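Local coordinates for sugar ABC transporter, sugar-binding protein (Streptococcus pneumoniae, PDB 2HEU) that probably captures sugars outside the cell and hands them to an ABC transporter for uptake, and is described here without bound sugar, at residues E35-D40 and E313-P318; E60-R65 and D73-Y78. All coordinates share one frame; numbering follows the deposited sequence.

Overall arrangement
From the N terminus the chain of RafE runs through strand 19-24 into helix 31-44, whose segment E35-D40 packs against E313-P318, so contact 1 closes a loop of 272 residues. Within that long excursion lies contact 2, a short-range closure in which segments E60-R65 and D73-Y78 meet with seven residues between them. Contact 1 ties an early helix to helix 305-315; contact 2 ties helix 58-67 to strand 74-76 of the central sheet. The two centres are 20 Å apart, and the nearest atoms about 8 Å. One alpha/beta lobe is thus built from segments both near and far apart in the chain.

Contact 1 (E35-D40 and E313-P318); sequences EEITRD and EYMTRP
Y314, I37 and M315 make up the buried, tightly packed side of this helix-helix contact. The phenol ring reaches helix 31-44 because its CG lies anti to the backbone N (chi1 -172°); it then runs obliquely past the isoleucine, with CE1 of Y314 4.0 Å from CG2 of I37. That ring carbon, Y314 CE1, is also 3.7 Å from the backbone O of I37. The same methyl meets the sulfur of M315, I37 CG2 to M315 SD 4.1 Å, the two side chains being set at about a right angle. V320 and Y324 of helix 318-328 also touch I37, while F41 meets the Y314 ring edge-to-face. Helices 31-44 and 305-315 thus pack together in the alpha/beta lobe with the five-stranded mixed sheet, as in periplasmic-type binding proteins.

Toward the partly exposed D40 the contact becomes polar and wetter. The Y314 hydroxyl OH lies 3.2 Å from CB of D40, but no direct hydrogen bond crosses between the segments. Instead one water bridges them, 2.8 Å from D40 OD2, to which it donates, and 2.9 Å from Y314 OH. K323 forms a salt bridge with the same carboxylate oxygen and probably favours its charged form. Beyond the tyrosine, Y314 CD2 lies 3.6 Å above the guanidinium plane of R317, toward its rim, and that group grips E313 side-on through NE and NH2.

Contact 2 (E60-R65 and D73-Y78); sequences EVLKTR and DVVNIY
L62 and V75 meet tip to tip, and nearly the whole contact turns on this encounter. The leucine leaves helix 58-67 with its CG anti to the backbone N (chi1 -174°), and both of its methyls reach the strand. They straddle one valine methyl: CD2 of L62 stands 3.7 Å from CG1 of V75, and CD1 of L62 stands 3.9 Å from the same atom. V75 offers that methyl by a matching torsion, chi1 -178°, which places CG1 anti to its own backbone N. Both side chains set out toward the opposing segment, across a backbone gap of 8.9 Å between the CA atoms of L62 and V75.

I77 makes a looser second touch, its CD1 4.5 Å from CD2 of L62. Two residues beyond V75, it too sets out toward the helix, so the leucine faces a pair of aliphatic side chains. W87 of helix 82-89 touches both L62 and I77, and F24 of strand 19-24 touches L62. The setting is a beta-alpha-beta crossover: strands 48-53 and 74-76 run parallel in one sheet, with strand 19-24 between them, and are joined through helix 58-67, which L62 packs onto the strand that follows it. On its other side, 74-76 runs antiparallel to 295-298.

No hydrogen bond crosses between the segments, and the charged side chains K63 and R65 have their partners away from the apolar contact. K63, one turn after E60 in the helix, donates from NZ to OE2 of E60 at 2.8 Å in a salt bridge, approaching on the syn side but 19° out of the carboxylate plane. Near the other end of the segment, R65 carries its guanidinium to E22 and D70, with which it forms salt bridges.

Contact 1 (E35-D40 and E313-P318)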
# COMPACT_ATOMS: atom_id res chain seq x y z
N GLU A 35 -0.09 -15.72 -15.57
CA GLU A 35 -0.05 -17.03 -16.20
C GLU A 35 0.78 -17.04 -17.47
O GLU A 35 1.48 -18.00 -17.81
CB GLU A 35 -1.46 -17.54 -16.36
CG GLU A 35 -2.21 -17.81 -15.06
CD GLU A 35 -3.67 -18.14 -15.21
OE1 GLU A 35 -4.00 -19.12 -15.90
OE2 GLU A 35 -4.54 -17.41 -14.66
N GLU A 36 0.71 -15.93 -18.22
CA GLU A 36 1.57 -15.71 -19.34
C GLU A 36 3.04 -15.79 -19.01
O GLU A 36 3.76 -16.54 -19.64
CB GLU A 36 1.27 -14.33 -19.99
CG GLU A 36 -0.05 -14.32 -20.78
CD GLU A 36 -0.48 -12.91 -21.22
OE1 GLU A 36 0.15 -11.89 -20.85
OE2 GLU A 36 -1.50 -12.83 -21.92
N ILE A 37 3.48 -15.03 -17.99
CA ILE A 37 4.84 -15.09 -17.48
C ILE A 37 5.14 -16.54 -17.06
O ILE A 37 6.29 -17.00 -17.28
CB ILE A 37 4.98 -14.09 -16.32
CG1 ILE A 37 4.93 -12.68 -16.85
CG2 ILE A 37 6.29 -14.40 -15.50
CD1 ILE A 37 4.82 -11.60 -15.71
N THR A 38 4.20 -17.21 -16.43
CA THR A 38 4.44 -18.58 -16.07
C THR A 38 4.65 -19.46 -17.26
O THR A 38 5.55 -20.33 -17.22
CB THR A 38 3.23 -19.07 -15.16
OG1 THR A 38 3.25 -18.31 -13.91
CG2 THR A 38 3.36 -20.55 -14.82
N ARG A 39 3.92 -19.29 -18.34
CA ARG A 39 4.26 -20.03 -19.58
C ARG A 39 5.59 -19.66 -20.14
O ARG A 39 6.28 -20.56 -20.64
CB ARG A 39 3.13 -19.85 -20.58
CG ARG A 39 1.89 -20.65 -20.25
CD ARG A 39 0.81 -20.74 -21.29
NE ARG A 39 0.21 -19.47 -21.48
CZ ARG A 39 -0.86 -19.05 -20.76
NH1 ARG A 39 -1.50 -19.81 -19.86
NH2 ARG A 39 -1.34 -17.89 -21.01
N ASP A 40 6.02 -18.42 -20.04
CA ASP A 40 7.36 -18.09 -20.42
C ASP A 40 8.40 -18.87 -19.59
O ASP A 40 9.40 -19.40 -20.13
CB ASP A 40 7.64 -16.59 -20.26
CG ASP A 40 6.78 -15.68 -21.14
OD1 ASP A 40 6.23 -16.14 -22.17
OD2 ASP A 40 6.70 -14.48 -20.80
N GLU A 313 13.26 -16.52 -8.70
CA GLU A 313 14.36 -15.84 -9.38
C GLU A 313 13.90 -15.29 -10.72
O GLU A 313 14.29 -14.18 -11.09
CB GLU A 313 15.54 -16.81 -9.53
CG GLU A 313 16.74 -16.12 -10.14
CD GLU A 313 16.84 -16.19 -11.62
OE1 GLU A 313 16.62 -17.29 -12.18
OE2 GLU A 313 17.29 -15.19 -12.23
N TYR A 314 13.15 -16.05 -11.47
CA TYR A 314 12.73 -15.64 -12.76
C TYR A 314 11.99 -14.29 -12.69
O TYR A 314 12.25 -13.39 -13.52
CB TYR A 314 11.76 -16.72 -13.39
CG TYR A 314 11.41 -16.49 -14.79
CD1 TYR A 314 10.14 -16.17 -15.20
CD2 TYR A 314 12.36 -16.65 -15.80
CE1 TYR A 314 9.81 -16.01 -16.49
CE2 TYR A 314 12.04 -16.50 -17.14
CZ TYR A 314 10.77 -16.16 -17.47
OH TYR A 314 10.41 -15.92 -18.78
N MET A 315 11.10 -14.14 -11.70
CA MET A 315 10.34 -12.90 -11.59
C MET A 315 11.19 -11.71 -11.21
O MET A 315 10.77 -10.55 -11.43
CB MET A 315 9.19 -13.13 -10.61
CG MET A 315 8.11 -12.04 -10.62
SD MET A 315 7.07 -12.28 -12.04
CE MET A 315 7.32 -11.18 -12.18
N THR A 316 12.36 -11.93 -10.58
CA THR A 316 13.28 -10.83 -10.26
C THR A 316 14.07 -10.29 -11.47
O THR A 316 14.76 -9.30 -11.33
CB THR A 316 14.23 -11.18 -9.14
OG1 THR A 316 15.23 -12.15 -9.62
CG2 THR A 316 13.64 -11.67 -7.83
N ARG A 317 14.02 -11.01 -12.59
CA ARG A 317 14.76 -10.56 -13.76
C ARG A 317 14.07 -9.32 -14.34
O ARG A 317 12.84 -9.30 -14.45
CB ARG A 317 14.77 -11.65 -14.82
CG ARG A 317 15.50 -12.88 -14.39
CD ARG A 317 15.43 -13.95 -15.42
NE ARG A 317 16.05 -15.16 -14.96
CZ ARG A 317 16.23 -16.25 -15.70
NH1 ARG A 317 15.80 -16.22 -16.96
NH2 ARG A 317 16.71 -17.32 -15.16
N PRO A 318 14.80 -8.28 -14.75
CA PRO A 318 14.13 -7.06 -15.21
C PRO A 318 13.25 -7.25 -16.35
O PRO A 318 12.16 -6.69 -16.37
CB PRO A 318 15.32 -6.15 -15.59
CG PRO A 318 16.51 -6.84 -15.34
CD PRO A 318 16.26 -8.15 -14.70
O HOH W 1 8.72 -13.62 -19.12

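Contact 2 (E60-R65 and D73-Y78)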
# COMPACT_ATOMS: atom_id res chain seq x y z
N GLU A 60 -7.96 -16.30 3.98
CA GLU A 60 -8.53 -17.27 4.94
C GLU A 60 -8.15 -18.65 4.52
O GLU A 60 -7.85 -19.49 5.36
CB GLU A 60 -10.00 -17.12 5.11
CG GLU A 60 -10.35 -15.80 5.72
CD GLU A 60 -9.75 -15.69 7.12
OE1 GLU A 60 -9.80 -16.67 7.98
OE2 GLU A 60 -9.13 -14.67 7.34
N VAL A 61 -8.21 -18.93 3.19
CA VAL A 61 -7.83 -20.26 2.70
C VAL A 61 -6.35 -20.49 3.08
O VAL A 61 -5.98 -21.58 3.49
CB VAL A 61 -8.09 -20.39 1.19
CG1 VAL A 61 -7.45 -21.67 0.68
CG2 VAL A 61 -9.64 -20.37 0.91
N LEU A 62 -5.48 -19.52 2.90
CA LEU A 62 -4.08 -19.69 3.24
C LEU A 62 -3.93 -20.04 4.68
O LEU A 62 -3.12 -20.89 5.05
CB LEU A 62 -3.30 -18.48 2.83
CG LEU A 62 -1.79 -18.54 2.99
CD1 LEU A 62 -1.19 -19.65 2.15
CD2 LEU A 62 -1.17 -17.19 2.62
N LYS A 63 -4.65 -19.34 5.58
CA LYS A 63 -4.59 -19.67 6.98
C LYS A 63 -4.98 -21.10 7.22
O LYS A 63 -4.31 -21.83 8.00
CB LYS A 63 -5.45 -18.73 7.80
CG LYS A 63 -5.03 -17.29 7.83
CD LYS A 63 -5.96 -16.40 8.56
CE LYS A 63 -5.71 -14.93 8.47
NZ LYS A 63 -6.94 -14.24 9.01
N THR A 64 -6.04 -21.56 6.61
CA THR A 64 -6.53 -22.95 6.80
C THR A 64 -5.46 -23.90 6.35
O THR A 64 -5.20 -24.93 7.02
CB THR A 64 -7.82 -23.15 6.05
OG1 THR A 64 -8.84 -22.28 6.61
CG2 THR A 64 -8.29 -24.62 6.08
N ARG A 65 -4.86 -23.62 5.19
CA ARG A 65 -3.90 -24.52 4.58
C ARG A 65 -2.63 -24.57 5.43
O ARG A 65 -2.07 -25.64 5.61
CB ARG A 65 -3.65 -24.21 3.11
CG ARG A 65 -4.86 -24.44 2.21
CD ARG A 65 -4.58 -24.28 0.78
NE ARG A 65 -3.47 -25.11 0.31
CZ ARG A 65 -2.87 -24.97 -0.82
NH1 ARG A 65 -3.35 -24.13 -1.72
NH2 ARG A 65 -1.83 -25.74 -1.12
N ASP A 73 3.98 -24.12 -2.57
CA ASP A 73 5.44 -24.00 -2.76
C ASP A 73 5.85 -22.54 -2.78
O ASP A 73 6.86 -22.22 -2.17
CB ASP A 73 5.86 -24.70 -4.03
CG ASP A 73 5.40 -26.16 -4.02
OD1 ASP A 73 6.02 -26.99 -3.42
OD2 ASP A 73 4.33 -26.43 -4.61
N VAL A 74 5.15 -21.73 -3.53
CA VAL A 74 5.42 -20.30 -3.62
C VAL A 74 4.13 -19.61 -3.28
O VAL A 74 3.09 -19.93 -3.82
CB VAL A 74 5.91 -19.89 -5.01
CG1 VAL A 74 6.24 -18.38 -5.03
CG2 VAL A 74 7.20 -20.67 -5.41
N VAL A 75 4.20 -18.65 -2.33
CA VAL A 75 3.02 -17.99 -1.80
C VAL A 75 3.11 -16.51 -1.99
O VAL A 75 4.06 -15.87 -1.55
CB VAL A 75 2.90 -18.29 -0.27
CG1 VAL A 75 1.65 -17.64 0.31
CG2 VAL A 75 2.85 -19.81 -0.04
N ASN A 76 2.06 -15.94 -2.60
CA ASN A 76 1.89 -14.46 -2.57
C ASN A 76 1.29 -14.17 -1.17
O ASN A 76 0.14 -14.54 -0.92
CB ASN A 76 0.99 -14.04 -3.70
CG ASN A 76 0.66 -12.57 -3.78
OD1 ASN A 76 1.38 -11.69 -3.15
ND2 ASN A 76 -0.31 -12.28 -4.50
N ILE A 77 2.05 -13.52 -0.32
CA ILE A 77 1.63 -13.16 1.04
C ILE A 77 2.10 -11.74 1.25
O ILE A 77 3.22 -11.38 0.87
CB ILE A 77 2.20 -14.17 2.07
CG1 ILE A 77 1.70 -13.78 3.47
CG2 ILE A 77 3.70 -14.29 2.02
CD1 ILE A 77 2.09 -14.85 4.55
N TYR A 78 1.25 -10.92 1.85
CA TYR A 78 1.58 -9.51 2.00
C TYR A 78 2.51 -9.39 3.20
O TYR A 78 2.23 -9.85 4.31
CB TYR A 78 0.28 -8.72 2.18
CG TYR A 78 -0.65 -8.87 1.05
CD1 TYR A 78 -0.27 -8.48 -0.24
CD2 TYR A 78 -1.89 -9.43 1.17
CE1 TYR A 78 -1.07 -8.66 -1.33
CE2 TYR A 78 -2.77 -9.58 0.08
CZ TYR A 78 -2.35 -9.25 -1.18
OH TYR A 78 -3.16 -9.39 -2.24